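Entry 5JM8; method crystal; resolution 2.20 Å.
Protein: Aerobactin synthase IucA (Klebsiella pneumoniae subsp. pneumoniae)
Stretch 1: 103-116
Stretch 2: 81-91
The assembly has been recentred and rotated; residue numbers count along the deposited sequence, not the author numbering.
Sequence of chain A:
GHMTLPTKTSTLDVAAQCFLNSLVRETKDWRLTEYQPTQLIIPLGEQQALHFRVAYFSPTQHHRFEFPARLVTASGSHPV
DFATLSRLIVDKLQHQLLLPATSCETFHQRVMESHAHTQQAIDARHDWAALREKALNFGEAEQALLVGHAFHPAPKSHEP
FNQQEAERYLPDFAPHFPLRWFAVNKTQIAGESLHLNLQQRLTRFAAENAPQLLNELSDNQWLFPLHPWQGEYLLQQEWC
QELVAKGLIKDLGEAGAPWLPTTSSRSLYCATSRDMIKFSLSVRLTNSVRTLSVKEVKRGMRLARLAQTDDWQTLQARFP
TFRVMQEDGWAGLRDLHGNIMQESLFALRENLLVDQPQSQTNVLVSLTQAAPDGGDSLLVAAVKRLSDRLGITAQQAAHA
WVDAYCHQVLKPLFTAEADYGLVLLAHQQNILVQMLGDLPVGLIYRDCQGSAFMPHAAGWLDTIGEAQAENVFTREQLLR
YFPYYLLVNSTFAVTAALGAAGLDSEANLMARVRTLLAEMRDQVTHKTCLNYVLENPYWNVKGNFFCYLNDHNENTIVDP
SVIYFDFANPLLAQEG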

ATOM      1  N   SER A 103     -22.026 -45.617  20.532  1.00 29.85           N
ATOM      2  CA  SER A 103     -22.119 -44.628  19.463  1.00 28.92           C
ATOM      3  C   SER A 103     -22.883 -43.383  19.911  1.00 28.24           C
ATOM      4  O   SER A 103     -22.599 -42.275  19.456  1.00 27.31           O
ATOM      5  CB  SER A 103     -22.798 -45.232  18.234  1.00 29.30           C
ATOM      6  OG  SER A 103     -22.023 -46.282  17.687  1.00 29.89           O
ATOM      7  N   CYS A 104     -23.853 -43.575  20.798  1.00 28.78           N
ATOM      8  CA  CYS A 104     -24.636 -42.467  21.338  1.00 28.31           C
ATOM      9  C   CYS A 104     -23.772 -41.534  22.181  1.00 27.68           C
ATOM     10  O   CYS A 104     -23.836 -40.314  22.036  1.00 26.86           O
ATOM     11  CB  CYS A 104     -25.797 -42.986  22.190  1.00 29.19           C
ATOM     12  SG  CYS A 104     -27.113 -43.804  21.271  1.00 29.91           S
ATOM     13  N   GLU A 105     -22.967 -42.113  23.064  1.00 28.12           N
ATOM     14  CA  GLU A 105     -22.168 -41.322  23.992  1.00 29.26           C
ATOM     15  C   GLU A 105     -20.979 -40.675  23.281  1.00 28.33           C
ATOM     16  O   GLU A 105     -20.512 -39.610  23.688  1.00 26.75           O
ATOM     17  CB  GLU A 105     -21.682 -42.186  25.158  1.00 35.70           C
ATOM     18  CG  GLU A 105     -20.957 -41.408  26.255  1.00 42.37           C
ATOM     19  CD  GLU A 105     -21.780 -40.254  26.807  1.00 46.87           C
ATOM     20  OE1 GLU A 105     -23.025 -40.365  26.840  1.00 54.44           O
ATOM     21  OE2 GLU A 105     -21.181 -39.230  27.202  1.00 41.69           O
ATOM     22  N   THR A 106     -20.487 -41.328  22.232  1.00 26.89           N
ATOM     23  CA  THR A 106     -19.454 -40.744  21.383  1.00 26.13           C
ATOM     24  C   THR A 106     -20.014 -39.538  20.640  1.00 27.06           C
ATOM     25  O   THR A 106     -19.345 -38.518  20.485  1.00 30.00           O
ATOM     26  CB  THR A 106     -18.914 -41.756  20.352  1.00 26.50           C
ATOM     27  OG1 THR A 106     -18.350 -42.883  21.031  1.00 27.35           O
ATOM     28  CG2 THR A 106     -17.850 -41.115  19.476  1.00 25.75           C
ATOM     29  N   PHE A 107     -21.247 -39.672  20.168  1.00 25.50           N
ATOM     30  CA  PHE A 107     -21.925 -38.596  19.465  1.00 24.74           C
ATOM     31  C   PHE A 107     -22.135 -37.399  20.384  1.00 24.26           C
ATOM     32  O   PHE A 107     -21.851 -36.263  20.010  1.00 23.45           O
ATOM     33  CB  PHE A 107     -23.264 -39.093  18.916  1.00 25.21           C
ATOM     34  CG  PHE A 107     -24.111 -38.019  18.289  1.00 26.10           C
ATOM     35  CD1 PHE A 107     -23.816 -37.528  17.027  1.00 26.63           C
ATOM     36  CD2 PHE A 107     -25.222 -37.520  18.951  1.00 26.08           C
ATOM     37  CE1 PHE A 107     -24.604 -36.547  16.447  1.00 27.24           C
ATOM     38  CE2 PHE A 107     -26.014 -36.540  18.372  1.00 25.47           C
ATOM     39  CZ  PHE A 107     -25.703 -36.055  17.120  1.00 23.58           C
ATOM     40  N   HIS A 108     -22.615 -37.661  21.595  1.00 24.83           N
ATOM     41  CA  HIS A 108     -22.934 -36.593  22.536  1.00 24.54           C
ATOM     42  C   HIS A 108     -21.689 -35.858  23.021  1.00 27.55           C
ATOM     43  O   HIS A 108     -21.711 -34.637  23.164  1.00 31.22           O
ATOM     44  CB  HIS A 108     -23.698 -37.144  23.740  1.00 25.40           C
ATOM     45  CG  HIS A 108     -24.152 -36.085  24.698  1.00 25.24           C
ATOM     46  ND1 HIS A 108     -23.394 -35.684  25.777  1.00 25.22           N
ATOM     47  CD2 HIS A 108     -25.282 -35.340  24.734  1.00 25.88           C
ATOM     48  CE1 HIS A 108     -24.040 -34.740  26.439  1.00 29.59           C
ATOM     49  NE2 HIS A 108     -25.188 -34.513  25.826  1.00 27.76           N
ATOM     50  N   GLN A 109     -20.611 -36.594  23.287  1.00 26.93           N
ATOM     51  CA  GLN A 109     -19.383 -35.962  23.759  1.00 26.02           C
ATOM     52  C   GLN A 109     -18.815 -35.056  22.668  1.00 22.99           C
ATOM     53  O   GLN A 109     -18.340 -33.959  22.953  1.00 22.94           O
ATOM     54  CB  GLN A 109     -18.342 -37.008  24.196  1.00 29.05           C
ATOM     55  CG  GLN A 109     -17.809 -37.903  23.085  1.00 32.39           C
ATOM     56  CD  GLN A 109     -16.722 -38.855  23.558  1.00 37.18           C
ATOM     57  OE1 GLN A 109     -16.439 -38.952  24.753  1.00 39.52           O
ATOM     58  NE2 GLN A 109     -16.103 -39.560  22.616  1.00 37.92           N
ATOM     59  N   ARG A 110     -18.895 -35.509  21.420  1.00 22.89           N
ATOM     60  CA  ARG A 110     -18.416 -34.723  20.287  1.00 22.10           C
ATOM     61  C   ARG A 110     -19.228 -33.441  20.114  1.00 21.49           C
ATOM     62  O   ARG A 110     -18.680 -32.392  19.782  1.00 20.79           O
ATOM     63  CB  ARG A 110     -18.462 -35.554  19.000  1.00 22.26           C
ATOM     64  CG  ARG A 110     -17.355 -36.595  18.905  1.00 25.73           C
ATOM     65  CD  ARG A 110     -17.484 -37.463  17.660  1.00 27.92           C
ATOM     66  NE  ARG A 110     -16.364 -38.391  17.515  1.00 29.64           N
ATOM     67  CZ  ARG A 110     -16.246 -39.275  16.528  1.00 31.88           C
ATOM     68  NH1 ARG A 110     -17.183 -39.365  15.594  1.00 31.66           N
ATOM     69  NH2 ARG A 110     -15.191 -40.076  16.477  1.00 33.30           N
ATOM     70  N   VAL A 111     -20.534 -33.531  20.340  1.00 26.14           N
ATOM     71  CA  VAL A 111     -21.415 -32.371  20.240  1.00 24.52           C
ATOM     72  C   VAL A 111     -21.100 -31.344  21.329  1.00 23.09           C
ATOM     73  O   VAL A 111     -21.259 -30.141  21.117  1.00 21.86           O
ATOM     74  CB  VAL A 111     -22.900 -32.792  20.334  1.00 26.79           C
ATOM     75  CG1 VAL A 111     -23.799 -31.588  20.567  1.00 25.02           C
ATOM     76  CG2 VAL A 111     -23.320 -33.519  19.070  1.00 22.02           C
ATOM     77  N   MET A 112     -20.673 -31.822  22.495  1.00 21.61           N
ATOM     78  CA  MET A 112     -20.269 -30.935  23.586  1.00 22.57           C
ATOM     79  C   MET A 112     -18.899 -30.334  23.324  1.00 24.13           C
ATOM     80  O   MET A 112     -18.651 -29.172  23.648  1.00 25.40           O
ATOM     81  CB  MET A 112     -20.242 -31.681  24.920  1.00 26.85           C
ATOM     82  CG  MET A 112     -21.608 -31.984  25.508  1.00 30.42           C
ATOM     83  SD  MET A 112     -22.724 -30.560  25.537  1.00 27.94           S
ATOM     84  CE  MET A 112     -23.966 -31.130  24.397  1.00 31.51           C
ATOM     85  N   GLU A 113     -18.005 -31.141  22.762  1.00 26.08           N
ATOM     86  CA  GLU A 113     -16.675 -30.672  22.408  1.00 22.92           C
ATOM     87  C   GLU A 113     -16.797 -29.507  21.437  1.00 23.07           C
ATOM     88  O   GLU A 113     -16.208 -28.450  21.647  1.00 24.46           O
ATOM     89  CB  GLU A 113     -15.841 -31.806  21.799  1.00 21.52           C
ATOM     90  CG  GLU A 113     -15.305 -32.812  22.824  1.00 22.52           C
ATOM     91  CD  GLU A 113     -14.641 -34.023  22.187  1.00 27.07           C
ATOM     92  OE1 GLU A 113     -14.817 -34.238  20.968  1.00 33.23           O
ATOM     93  OE2 GLU A 113     -13.939 -34.762  22.910  1.00 25.67           O
ATOM     94  N   SER A 114     -17.591 -29.699  20.388  1.00 23.88           N
ATOM     95  CA  SER A 114     -17.825 -28.651  19.405  1.00 20.48           C
ATOM     96  C   SER A 114     -18.430 -27.414  20.064  1.00 22.64           C
ATOM     97  O   SER A 114     -17.987 -26.294  19.820  1.00 24.01           O
ATOM     98  CB  SER A 114     -18.742 -29.156  18.289  1.00 19.58           C
ATOM     99  OG  SER A 114     -19.045 -28.123  17.366  1.00 21.24           O
ATOM    100  N   HIS A 115     -19.438 -27.627  20.904  1.00 19.09           N
ATOM    101  CA  HIS A 115     -20.126 -26.527  21.571  1.00 19.00           C
ATOM    102  C   HIS A 115     -19.162 -25.723  22.437  1.00 21.94           C
ATOM    103  O   HIS A 115     -19.248 -24.497  22.502  1.00 18.48           O
ATOM    104  CB  HIS A 115     -21.284 -27.059  22.422  1.00 19.69           C
ATOM    105  CG  HIS A 115     -22.023 -25.994  23.171  1.00 24.57           C
ATOM    106  ND1 HIS A 115     -21.633 -25.550  24.416  1.00 22.33           N
ATOM    107  CD2 HIS A 115     -23.132 -25.284  22.851  1.00 19.61           C
ATOM    108  CE1 HIS A 115     -22.466 -24.614  24.830  1.00 25.82           C
ATOM    109  NE2 HIS A 115     -23.386 -24.433  23.899  1.00 19.80           N
ATOM    110  N   ALA A 116     -18.237 -26.420  23.091  1.00 21.31           N
ATOM    111  CA  ALA A 116     -17.278 -25.786  23.989  1.00 21.74           C
ATOM    112  C   ALA A 116     -16.165 -25.077  23.222  1.00 26.96           C
ATOM    113  O   ALA A 116     -15.778 -23.960  23.567  1.00 25.85           O
ATOM    114  CB  ALA A 116     -16.684 -26.814  24.926  1.00 19.97           C
TER
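Stretch 2 81-91: DFATLSRLIVD

How does stretch 2 lie on the helix of stretch 1? It is helical from Phe82 to Asp91 and runs nearly antiparallel to 103-116: the N-to-C directions differ by 155°, and the axes approach to 10.3 Å. Three CA pairs set the register, Ala83 opposite Met112 (6.9 Å between CA atoms), Arg87 opposite His108 (6.7 Å) and Val90 opposite Cys104 (6.6 Å), so each step forward along one helix is a step back along the other. Asp81, just ahead of the helix, does not touch stretch 1; as the N-cap it accepts the backbone N of Thr84 at its OD1, 2.6 Å away, and so ties down the first turn.

What does the first turn bring to the contact? Phe82, with chi1 in the t well and CB directed toward stretch 1, places its ring among three side chains. The His115 ring lies near parallel to it, planes at 21° and centroids 4.6 Å apart, but slid so that the two barely overlap; His115 CD2 is 3.3 Å from Phe82 CD2. Val111 CG1 packs 3.8 Å from Phe82 CZ, and Met112 CE comes to 3.3 Å from Phe82 CE2. Met112 leaves its backbone sideways, yet its end bends in, which also sets its SD 3.9 Å from Ala83 CB. Thr84 and Leu85, whose CB atoms point away, make no contact.

How does a polar group fit into the middle of this interface? His108 fits as a knob into the hole formed by Ala83, Ser86, Arg87 and Val90. Its NE2 donates to Ser86 OG at 3.1 Å and, in a weak bond, to Ala83 O at 3.3 Å. Ser86 OG in turn donates to Phe82 O of its own helix, a very short 2.5 Å, so the hydroxyl links the histidine to the preceding turn. Met112 CE also crowds this oxygen, 3.0 Å from Ser86 OG. Arg87 N lies 3.2 Å from His108 NE2, but the angle is too poor for a hydrogen bond; the arginine's CA-to-CB bond points sideways, and the end of its side chain does not turn in to stretch 1.

Where does the packing finish? After Leu88 and Ile89, which leave stretch 1 untouched, Val90 points its CB toward the partner helix and closes the contact with apolar packing. Its CG1 meets Cys104 CB at 3.8 Å, while its CG2 lies 3.9 Å from Phe107 CD2, at the edge of that ring, and 4.1 Å from His108 CD2. Asp91 adds nothing to the interface.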

ATOM      1  N   ASP A  81     -29.857 -26.677  30.599  1.00 34.39           N
ATOM      2  CA  ASP A  81     -28.735 -26.205  29.796  1.00 31.85           C
ATOM      3  C   ASP A  81     -28.611 -27.053  28.530  1.00 29.37           C
ATOM      4  O   ASP A  81     -29.336 -28.035  28.362  1.00 32.24           O
ATOM      5  CB  ASP A  81     -27.425 -26.225  30.603  1.00 34.85           C
ATOM      6  CG  ASP A  81     -27.070 -27.605  31.137  1.00 39.63           C
ATOM      7  OD1 ASP A  81     -27.557 -28.617  30.596  1.00 42.60           O
ATOM      8  OD2 ASP A  81     -26.283 -27.675  32.103  1.00 41.44           O
ATOM      9  N   PHE A  82     -27.691 -26.678  27.650  1.00 25.66           N
ATOM     10  CA  PHE A  82     -27.534 -27.366  26.374  1.00 25.66           C
ATOM     11  C   PHE A  82     -27.035 -28.793  26.568  1.00 31.90           C
ATOM     12  O   PHE A  82     -27.432 -29.702  25.839  1.00 23.87           O
ATOM     13  CB  PHE A  82     -26.574 -26.598  25.464  1.00 22.53           C
ATOM     14  CG  PHE A  82     -26.297 -27.292  24.164  1.00 21.93           C
ATOM     15  CD1 PHE A  82     -27.302 -27.458  23.228  1.00 22.84           C
ATOM     16  CD2 PHE A  82     -25.035 -27.784  23.879  1.00 21.65           C
ATOM     17  CE1 PHE A  82     -27.056 -28.103  22.034  1.00 22.02           C
ATOM     18  CE2 PHE A  82     -24.781 -28.429  22.684  1.00 21.40           C
ATOM     19  CZ  PHE A  82     -25.795 -28.588  21.761  1.00 22.26           C
ATOM     20  N   ALA A  83     -26.161 -28.981  27.552  1.00 32.00           N
ATOM     21  CA  ALA A  83     -25.611 -30.298  27.849  1.00 33.00           C
ATOM     22  C   ALA A  83     -26.716 -31.254  28.284  1.00 33.75           C
ATOM     23  O   ALA A  83     -26.685 -32.442  27.958  1.00 37.47           O
ATOM     24  CB  ALA A  83     -24.542 -30.195  28.925  1.00 31.89           C
ATOM     25  N   THR A  84     -27.691 -30.729  29.019  1.00 30.52           N
ATOM     26  CA  THR A  84     -28.809 -31.535  29.495  1.00 29.43           C
ATOM     27  C   THR A  84     -29.750 -31.902  28.348  1.00 30.58           C
ATOM     28  O   THR A  84     -29.956 -33.083  28.072  1.00 33.28           O
ATOM     29  CB  THR A  84     -29.616 -30.806  30.597  1.00 30.01           C
ATOM     30  OG1 THR A  84     -28.756 -30.487  31.700  1.00 31.21           O
ATOM     31  CG2 THR A  84     -30.760 -31.679  31.103  1.00 30.95           C
ATOM     32  N   LEU A  85     -30.314 -30.897  27.684  1.00 28.68           N
ATOM     33  CA  LEU A  85     -31.329 -31.134  26.654  1.00 27.14           C
ATOM     34  C   LEU A  85     -30.804 -31.997  25.506  1.00 29.45           C
ATOM     35  O   LEU A  85     -31.559 -32.761  24.904  1.00 28.22           O
ATOM     36  CB  LEU A  85     -31.865 -29.803  26.103  1.00 28.51           C
ATOM     37  CG  LEU A  85     -30.910 -28.813  25.421  1.00 24.25           C
ATOM     38  CD1 LEU A  85     -30.651 -29.144  23.952  1.00 23.70           C
ATOM     39  CD2 LEU A  85     -31.466 -27.403  25.549  1.00 23.99           C
ATOM     40  N   SER A  86     -29.514 -31.873  25.211  1.00 29.22           N
ATOM     41  CA  SER A  86     -28.883 -32.660  24.158  1.00 29.64           C
ATOM     42  C   SER A  86     -28.754 -34.118  24.568  1.00 30.37           C
ATOM     43  O   SER A  86     -28.960 -35.016  23.758  1.00 32.49           O
ATOM     44  CB  SER A  86     -27.508 -32.092  23.825  1.00 30.47           C
ATOM     45  OG  SER A  86     -26.738 -31.951  25.002  1.00 34.86           O
ATOM     46  N   ARG A  87     -28.394 -34.343  25.826  1.00 28.58           N
ATOM     47  CA  ARG A  87     -28.333 -35.693  26.372  1.00 29.81           C
ATOM     48  C   ARG A  87     -29.717 -36.334  26.364  1.00 33.70           C
ATOM     49  O   ARG A  87     -29.861 -37.520  26.062  1.00 38.08           O
ATOM     50  CB  ARG A  87     -27.772 -35.674  27.794  1.00 28.85           C
ATOM     51  CG  ARG A  87     -27.687 -37.052  28.437  1.00 31.41           C
ATOM     52  CD  ARG A  87     -27.114 -36.995  29.841  1.00 34.36           C
ATOM     53  NE  ARG A  87     -27.951 -36.213  30.749  1.00 38.52           N
ATOM     54  CZ  ARG A  87     -29.037 -36.679  31.359  1.00 44.05           C
ATOM     55  NH1 ARG A  87     -29.438 -37.931  31.162  1.00 47.84           N
ATOM     56  NH2 ARG A  87     -29.730 -35.891  32.168  1.00 44.46           N
ATOM     57  N   LEU A  88     -30.733 -35.543  26.696  1.00 30.43           N
ATOM     58  CA  LEU A  88     -32.104 -36.036  26.724  1.00 29.77           C
ATOM     59  C   LEU A  88     -32.544 -36.460  25.329  1.00 30.03           C
ATOM     60  O   LEU A  88     -33.184 -37.497  25.161  1.00 30.78           O
ATOM     61  CB  LEU A  88     -33.054 -34.968  27.275  1.00 29.08           C
ATOM     62  CG  LEU A  88     -32.922 -34.637  28.763  1.00 29.03           C
ATOM     63  CD1 LEU A  88     -33.813 -33.461  29.135  1.00 29.03           C
ATOM     64  CD2 LEU A  88     -33.254 -35.848  29.628  1.00 31.40           C
ATOM     65  N   ILE A  89     -32.192 -35.658  24.330  1.00 31.46           N
ATOM     66  CA  ILE A  89     -32.564 -35.949  22.949  1.00 31.49           C
ATOM     67  C   ILE A  89     -31.814 -37.169  22.427  1.00 31.95           C
ATOM     68  O   ILE A  89     -32.368 -37.961  21.674  1.00 32.18           O
ATOM     69  CB  ILE A  89     -32.296 -34.743  22.022  1.00 30.65           C
ATOM     70  CG1 ILE A  89     -33.251 -33.599  22.367  1.00 27.52           C
ATOM     71  CG2 ILE A  89     -32.487 -35.131  20.557  1.00 33.74           C
ATOM     72  CD1 ILE A  89     -32.890 -32.277  21.728  1.00 25.17           C
ATOM     73  N   VAL A  90     -30.550 -37.317  22.812  1.00 30.00           N
ATOM     74  CA  VAL A  90     -29.779 -38.488  22.405  1.00 28.76           C
ATOM     75  C   VAL A  90     -30.354 -39.749  23.052  1.00 31.77           C
ATOM     76  O   VAL A  90     -30.343 -40.824  22.452  1.00 31.98           O
ATOM     77  CB  VAL A  90     -28.286 -38.341  22.770  1.00 27.08           C
ATOM     78  CG1 VAL A  90     -27.533 -39.651  22.536  1.00 28.20           C
ATOM     79  CG2 VAL A  90     -27.651 -37.219  21.960  1.00 25.98           C
ATOM     80  N   ASP A  91     -30.860 -39.618  24.275  1.00 29.66           N
ATOM     81  CA  ASP A  91     -31.498 -40.743  24.954  1.00 34.08           C
ATOM     82  C   ASP A  91     -32.784 -41.147  24.238  1.00 36.71           C
ATOM     83  O   ASP A  91     -33.067 -42.335  24.078  1.00 43.03           O
ATOM     84  CB  ASP A  91     -31.800 -40.397  26.414  1.00 37.27           C
ATOM     85  CG  ASP A  91     -32.601 -41.481  27.115  1.00 42.53           C
ATOM     86  OD1 ASP A  91     -32.003 -42.512  27.493  1.00 44.85           O
ATOM     87  OD2 ASP A  91     -33.826 -41.304  27.287  1.00 45.39           O
TER